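Local coordinates for UDP-galactopyranose mutase (Deinococcus radiodurans, PDB 3HDQ) that catalyses the interconversion of UDP-galactopyranose and UDP-galactofuranose as an FAD-dependent isomerase, at the interface of chains A and B. Sequence-based numbering; all coordinates share one arbitrary frame. Chains: chain A/B, UDP-galactopyranose mutase.

Contact 1: the interface of chains A and B. Residues chain A 238, 246, 249-250; chain B 28-30, 250-251.
A:Phe249 pushes its phenyl ring into chain B, filling a cleft formed by the backbone of B:Lys28 and B:Gly29, the ring of B:Phe30 and the ring of B:Pro251. The aromatic pair meets edge-to-face with planes 86° apart: the CE2-CZ edge of A:Phe249 is turned toward the B:Phe30 ring, and A:Phe249 CZ lies 3.6 Å from B:Phe30 CE1. Backbone closes over one face of the A:Phe249 ring, with B:Gly29 CA toward the rim, while its own chain's A:Ile246 O sits over the centre of the other. Over the same face as B:Gly29, toward opposite sides of the rim, B:Lys28 C lies 3.4 Å from A:Phe249 CD1 and B:Pro251 CD 3.5 Å from A:Phe249 CD2. CG stands between the backbone N and the carbonyl carbon (chi1 60°), which directs the ring across to the partner. Aliphatic methyls complete the patch. The two copies of Ile250 meet through theirs, A:Ile250 CD1 to B:Ile250 CD1 being 3.8 Å, and the A:Ile246 CD1 methyl lies against the ring of B:Phe30, 3.9 Å from CZ. If this dimer is the biological one, the patch would supply a hydrophobic lock holding the two subunits together.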
loop_
_atom_site.group_PDB
_atom_site.type_symbol
_atom_site.label_atom_id
_atom_site.label_comp_id
_atom_site.label_asym_id
_atom_site.label_seq_id
_atom_site.Cartn_x
_atom_site.Cartn_y
_atom_site.Cartn_z
ATOM N N MET A 238 9.749 -5.080 -8.193
ATOM C CA MET A 238 10.606 -3.904 -8.244
ATOM C C MET A 238 9.810 -2.662 -8.659
ATOM O O MET A 238 9.299 -2.576 -9.782
ATOM C CB MET A 238 11.744 -4.156 -9.227
ATOM C CG MET A 238 12.957 -3.310 -9.017
ATOM S SD MET A 238 14.339 -3.907 -10.008
ATOM C CE MET A 238 15.601 -2.865 -9.303
ATOM N N ILE A 246 17.383 -0.961 -15.805
ATOM C CA ILE A 246 17.738 -2.238 -15.190
ATOM C C ILE A 246 18.190 -3.305 -16.194
ATOM O O ILE A 246 18.992 -4.182 -15.866
ATOM C CB ILE A 246 16.544 -2.753 -14.342
ATOM C CG1 ILE A 246 16.953 -2.843 -12.883
ATOM C CG2 ILE A 246 15.934 -4.045 -14.891
ATOM C CD1 ILE A 246 17.419 -1.518 -12.363
ATOM N N PHE A 249 21.976 -4.761 -16.945
ATOM C CA PHE A 249 22.775 -5.523 -15.989
ATOM C C PHE A 249 22.057 -6.642 -15.236
ATOM O O PHE A 249 22.700 -7.547 -14.721
ATOM C CB PHE A 249 23.519 -4.594 -15.019
ATOM C CG PHE A 249 22.621 -3.707 -14.203
ATOM C CD1 PHE A 249 22.395 -2.391 -14.579
ATOM C CD2 PHE A 249 22.024 -4.180 -13.043
ATOM C CE1 PHE A 249 21.577 -1.564 -13.817
ATOM C CE2 PHE A 249 21.210 -3.365 -12.280
ATOM C CZ PHE A 249 20.986 -2.054 -12.668
ATOM N N ILE A 250 20.736 -6.605 -15.160
ATOM C CA ILE A 250 20.053 -7.710 -14.508
ATOM C C ILE A 250 19.766 -8.802 -15.523
ATOM O O ILE A 250 19.040 -8.578 -16.483
ATOM C CB ILE A 250 18.745 -7.287 -13.818
ATOM C CG1 ILE A 250 19.018 -6.328 -12.662
ATOM C CG2 ILE A 250 18.019 -8.510 -13.282
ATOM C CD1 ILE A 250 17.767 -5.980 -11.878
ATOM N N LYS B 28 24.363 1.392 -15.174
ATOM C CA LYS B 28 25.076 0.122 -15.302
ATOM C C LYS B 28 25.197 -0.635 -13.982
ATOM O O LYS B 28 25.768 -1.735 -13.936
ATOM C CB LYS B 28 26.463 0.344 -15.904
ATOM C CG LYS B 28 26.887 -0.763 -16.863
ATOM C CD LYS B 28 25.953 -0.823 -18.063
ATOM C CE LYS B 28 25.799 0.555 -18.702
ATOM N NZ LYS B 28 24.906 0.537 -19.894
ATOM N N GLY B 29 24.653 -0.043 -12.919
ATOM C CA GLY B 29 24.673 -0.651 -11.600
ATOM C C GLY B 29 24.254 0.303 -10.499
ATOM O O GLY B 29 23.650 1.345 -10.762
ATOM N N PHE B 30 24.586 -0.054 -9.261
ATOM C CA PHE B 30 24.167 0.704 -8.085
ATOM C C PHE B 30 25.360 1.069 -7.203
ATOM O O PHE B 30 26.274 0.269 -7.021
ATOM C CB PHE B 30 23.169 -0.109 -7.242
ATOM C CG PHE B 30 21.835 -0.333 -7.905
ATOM C CD1 PHE B 30 21.538 -1.545 -8.496
ATOM C CD2 PHE B 30 20.879 0.672 -7.927
ATOM C CE1 PHE B 30 20.321 -1.759 -9.104
ATOM C CE2 PHE B 30 19.653 0.471 -8.537
ATOM C CZ PHE B 30 19.374 -0.749 -9.128
ATOM N N ILE B 250 23.651 -8.550 -9.165
ATOM C CA ILE B 250 23.426 -7.121 -9.321
ATOM C C ILE B 250 24.673 -6.362 -8.859
ATOM O O ILE B 250 25.189 -6.621 -7.775
ATOM C CB ILE B 250 22.167 -6.652 -8.566
ATOM C CG1 ILE B 250 20.914 -7.266 -9.205
ATOM C CG2 ILE B 250 22.092 -5.139 -8.559
ATOM C CD1 ILE B 250 19.601 -6.734 -8.655
ATOM N N PRO B 251 25.181 -5.448 -9.700
ATOM C CA PRO B 251 26.410 -4.712 -9.387
ATOM C C PRO B 251 26.167 -3.667 -8.329
ATOM O O PRO B 251 25.247 -2.871 -8.485
ATOM C CB PRO B 251 26.758 -4.004 -10.710
ATOM C CG PRO B 251 25.924 -4.673 -11.757
ATOM C CD PRO B 251 24.681 -5.133 -11.047
#

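Contact 2: the interface of chains A and B. Residues chain A 72-74; chain B 220, 224.
A chi1 of -74° sets the carboxylate of A:Asp74 beside its own backbone N and faces it toward chain B, where B:Arg224 bends at chi2 (-88°) and again at chi3 to fold its guanidinium back to meet it. In this flavoenzyme of the UDP-galactopyranose mutase family, the site is a salt bridge across the two-fold interface of the deposited dimer, which may be the biological one. It is formed by a loop residue just past strand 71-72, within the Rossmann-like region of chain A, and by B:Arg224 of helix 222-229 and B:His220 in the loop just before it. The salt bridge is end-on and converges on one oxygen: A:Asp74 OD1 accepts from B:Arg224 NH2 and NH1, both at 2.9 Å. OD1 receives NH2 on its syn lone pair, whereas NH1 comes nearly in line with the C-O bond. Both bonds lie close to the guanidinium plane, and the carboxylate is turned nearly into it, 12° away. B:His220 adds a second kind of grip. Its imidazole stacks almost parallel on the carboxylate, with OD1 over the ring centre; A:Asp74 CG is 3.5 Å from B:His220 NE2. B:His220 CB also rests on one face of the guanidinium, toward its rim, and probably helps to position the arginine. Should the imidazole carry a proton, its charge would probably strengthen the hold on the aspartate.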
loop_
_atom_site.group_PDB
_atom_site.type_symbol
_atom_site.label_atom_id
_atom_site.label_comp_id
_atom_site.label_asym_id
_atom_site.label_seq_id
_atom_site.Cartn_x
_atom_site.Cartn_y
_atom_site.Cartn_z
ATOM N N TYR A 72 -6.469 4.197 -0.043
ATOM C CA TYR A 72 -7.246 5.048 0.842
ATOM C C TYR A 72 -6.674 6.467 0.810
ATOM O O TYR A 72 -5.456 6.652 0.917
ATOM C CB TYR A 72 -7.218 4.476 2.260
ATOM C CG TYR A 72 -8.094 3.252 2.455
ATOM C CD1 TYR A 72 -9.385 3.375 2.965
ATOM C CD2 TYR A 72 -7.636 1.979 2.137
ATOM C CE1 TYR A 72 -10.191 2.267 3.154
ATOM C CE2 TYR A 72 -8.446 0.859 2.324
ATOM C CZ TYR A 72 -9.720 1.015 2.833
ATOM O OH TYR A 72 -10.542 -0.075 3.029
ATOM N N ASP A 73 -7.545 7.465 0.651
ATOM C CA ASP A 73 -7.092 8.856 0.547
ATOM C C ASP A 73 -6.889 9.518 1.914
ATOM O O ASP A 73 -7.013 8.863 2.944
ATOM C CB ASP A 73 -8.044 9.687 -0.324
ATOM C CG ASP A 73 -9.436 9.842 0.284
ATOM O OD1 ASP A 73 -9.652 9.610 1.499
ATOM O OD2 ASP A 73 -10.333 10.220 -0.485
ATOM N N ASP A 74 -6.583 10.812 1.920
ATOM C CA ASP A 74 -6.298 11.517 3.174
ATOM C C ASP A 74 -7.447 11.408 4.178
ATOM O O ASP A 74 -7.222 11.410 5.396
ATOM C CB ASP A 74 -5.973 12.989 2.912
ATOM C CG ASP A 74 -4.585 13.183 2.317
ATOM O OD1 ASP A 74 -3.858 12.177 2.140
ATOM O OD2 ASP A 74 -4.215 14.340 2.031
ATOM N N HIS B 220 -0.883 10.916 8.147
ATOM C CA HIS B 220 -1.542 9.900 7.344
ATOM C C HIS B 220 -0.878 8.539 7.484
ATOM O O HIS B 220 -1.007 7.675 6.610
ATOM C CB HIS B 220 -1.631 10.340 5.884
ATOM C CG HIS B 220 -2.303 11.664 5.710
ATOM N ND1 HIS B 220 -3.608 11.892 6.099
ATOM C CD2 HIS B 220 -1.843 12.842 5.223
ATOM C CE1 HIS B 220 -3.926 13.148 5.845
ATOM N NE2 HIS B 220 -2.874 13.744 5.309
ATOM N N ARG B 224 2.722 6.076 4.330
ATOM C CA ARG B 224 2.720 7.287 3.512
ATOM C C ARG B 224 4.020 8.081 3.662
ATOM O O ARG B 224 4.572 8.586 2.677
ATOM C CB ARG B 224 1.507 8.153 3.859
ATOM C CG ARG B 224 0.180 7.531 3.427
ATOM C CD ARG B 224 -0.168 7.922 1.991
ATOM N NE ARG B 224 -0.152 9.380 1.860
ATOM C CZ ARG B 224 -1.219 10.164 2.009
ATOM N NH1 ARG B 224 -2.418 9.643 2.274
ATOM N NH2 ARG B 224 -1.087 11.475 1.882
#

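Contact 3: the interface of chains A and B. Residues chain A 27, 29-30, 54, 251; chain B 245-246, 249.
B:Phe249 lays one face of its ring against A:Pro251 and points its CE2-CZ rim at A:Phe30, with A:Arg54 closing in from one edge. Among the apolar contacts, the far end of the ring meets A:Phe30: B:Phe249 CZ is 3.8 Å from A:Phe30 CE1, and the side chains run roughly perpendicular to each other. A:Pro251 sits over the face near CG and CD2, its CD 3.8 Å from B:Phe249 CD2, while its CG lies 3.9 Å from B:Phe249 CG. B:Ile246 offers its CG2 branch to the tip of A:Phe30, CG2 to CZ being 4.1 Å, and from within chain B its CA covers part of the opposite face of B:Phe249. A polar group meets the rim: A:Arg54 NH2 approaches B:Phe249 CE1 at 3.8 Å, edge-on and in the ring plane, with the guanidinium tilted 44° from the ring. The carboxylate of B:Glu245 stays well away from A:Arg54, so any attraction between them is probably long-range. In the fold, B:Phe249 sits in the loop following helix 243-246, and it faces chain A at the one-residue strand 30-30, the loop before strand 55-58 and the loop at A:Pro251 just ahead of strand 252-252.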
loop_
_atom_site.group_PDB
_atom_site.type_symbol
_atom_site.label_atom_id
_atom_site.label_comp_id
_atom_site.label_asym_id
_atom_site.label_seq_id
_atom_site.Cartn_x
_atom_site.Cartn_y
_atom_site.Cartn_z
ATOM N N SER A 27 25.287 -15.116 -16.274
ATOM C CA SER A 27 24.156 -15.514 -15.430
ATOM C C SER A 27 22.874 -15.647 -16.252
ATOM O O SER A 27 22.521 -14.754 -17.024
ATOM C CB SER A 27 23.932 -14.516 -14.287
ATOM O OG SER A 27 24.752 -14.807 -13.166
ATOM N N GLY A 29 20.088 -15.845 -14.663
ATOM C CA GLY A 29 19.251 -14.971 -13.857
ATOM C C GLY A 29 17.784 -15.359 -13.920
ATOM O O GLY A 29 17.460 -16.545 -13.979
ATOM N N PHE A 30 16.895 -14.368 -13.925
ATOM C CA PHE A 30 15.451 -14.642 -13.943
ATOM C C PHE A 30 14.990 -15.313 -15.232
ATOM O O PHE A 30 15.503 -15.031 -16.314
ATOM C CB PHE A 30 14.650 -13.356 -13.727
ATOM C CG PHE A 30 14.923 -12.690 -12.408
ATOM C CD1 PHE A 30 15.876 -11.683 -12.309
ATOM C CD2 PHE A 30 14.238 -13.082 -11.264
ATOM C CE1 PHE A 30 16.133 -11.067 -11.087
ATOM C CE2 PHE A 30 14.490 -12.476 -10.036
ATOM C CZ PHE A 30 15.440 -11.469 -9.944
ATOM N N ARG A 54 11.225 -18.319 -12.056
ATOM C CA ARG A 54 11.621 -17.141 -11.300
ATOM C C ARG A 54 11.237 -15.867 -12.034
ATOM O O ARG A 54 11.577 -15.678 -13.203
ATOM C CB ARG A 54 13.123 -17.160 -11.033
ATOM C CG ARG A 54 13.513 -18.108 -9.920
ATOM C CD ARG A 54 14.961 -18.513 -10.042
ATOM N NE ARG A 54 15.872 -17.481 -9.568
ATOM C CZ ARG A 54 17.152 -17.419 -9.908
ATOM N NH1 ARG A 54 17.663 -18.325 -10.734
ATOM N NH2 ARG A 54 17.919 -16.449 -9.431
ATOM N N PRO A 251 20.330 -9.999 -15.309
ATOM C CA PRO A 251 20.138 -11.121 -16.236
ATOM C C PRO A 251 18.712 -11.697 -16.227
ATOM O O PRO A 251 18.189 -12.030 -15.155
ATOM C CB PRO A 251 21.139 -12.165 -15.736
ATOM C CG PRO A 251 21.378 -11.833 -14.323
ATOM C CD PRO A 251 21.197 -10.350 -14.173
ATOM N N GLU B 245 19.250 -13.469 -2.685
ATOM C CA GLU B 245 18.699 -13.920 -3.953
ATOM C C GLU B 245 19.212 -13.099 -5.127
ATOM O O GLU B 245 19.175 -13.563 -6.259
ATOM C CB GLU B 245 17.168 -13.856 -3.952
ATOM C CG GLU B 245 16.454 -14.543 -2.780
ATOM C CD GLU B 245 14.925 -14.471 -2.921
ATOM O OE1 GLU B 245 14.266 -13.639 -2.239
ATOM O OE2 GLU B 245 14.384 -15.240 -3.742
ATOM N N ILE B 246 19.663 -11.873 -4.880
ATOM C CA ILE B 246 20.077 -11.012 -5.991
ATOM C C ILE B 246 21.504 -10.497 -5.872
ATOM O O ILE B 246 22.008 -9.814 -6.763
ATOM C CB ILE B 246 19.107 -9.822 -6.196
ATOM C CG1 ILE B 246 18.839 -9.104 -4.877
ATOM C CG2 ILE B 246 17.804 -10.308 -6.790
ATOM C CD1 ILE B 246 19.841 -8.041 -4.527
ATOM N N PHE B 249 24.295 -11.256 -8.647
ATOM C CA PHE B 249 24.240 -10.758 -10.026
ATOM C C PHE B 249 23.732 -9.329 -10.233
ATOM O O PHE B 249 23.419 -8.936 -11.357
ATOM C CB PHE B 249 23.474 -11.735 -10.929
ATOM C CG PHE B 249 22.046 -11.964 -10.514
ATOM C CD1 PHE B 249 21.600 -13.237 -10.205
ATOM C CD2 PHE B 249 21.153 -10.909 -10.444
ATOM C CE1 PHE B 249 20.288 -13.453 -9.832
ATOM C CE2 PHE B 249 19.839 -11.119 -10.069
ATOM C CZ PHE B 249 19.405 -12.389 -9.765
#

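Contact 1 and contact 3 are neighbours, about 10 Å between the centres of their C-alpha atoms, and are near-twins under the two-fold axis, differing at the margins: residues 29, 30, 246, 249 and 251 recur in both with the chains exchanged, and the paired Ile250 side chains of contact 1 lie where the two halves meet. Contact 2 is a separate foothold, its centre about 32 Å from that of contact 1 and 35 Å from that of contact 3, and it uses none of their residues. An apolar cluster at one end and a salt bridge far from it would restrain the subunits' relative tilt in this dimer.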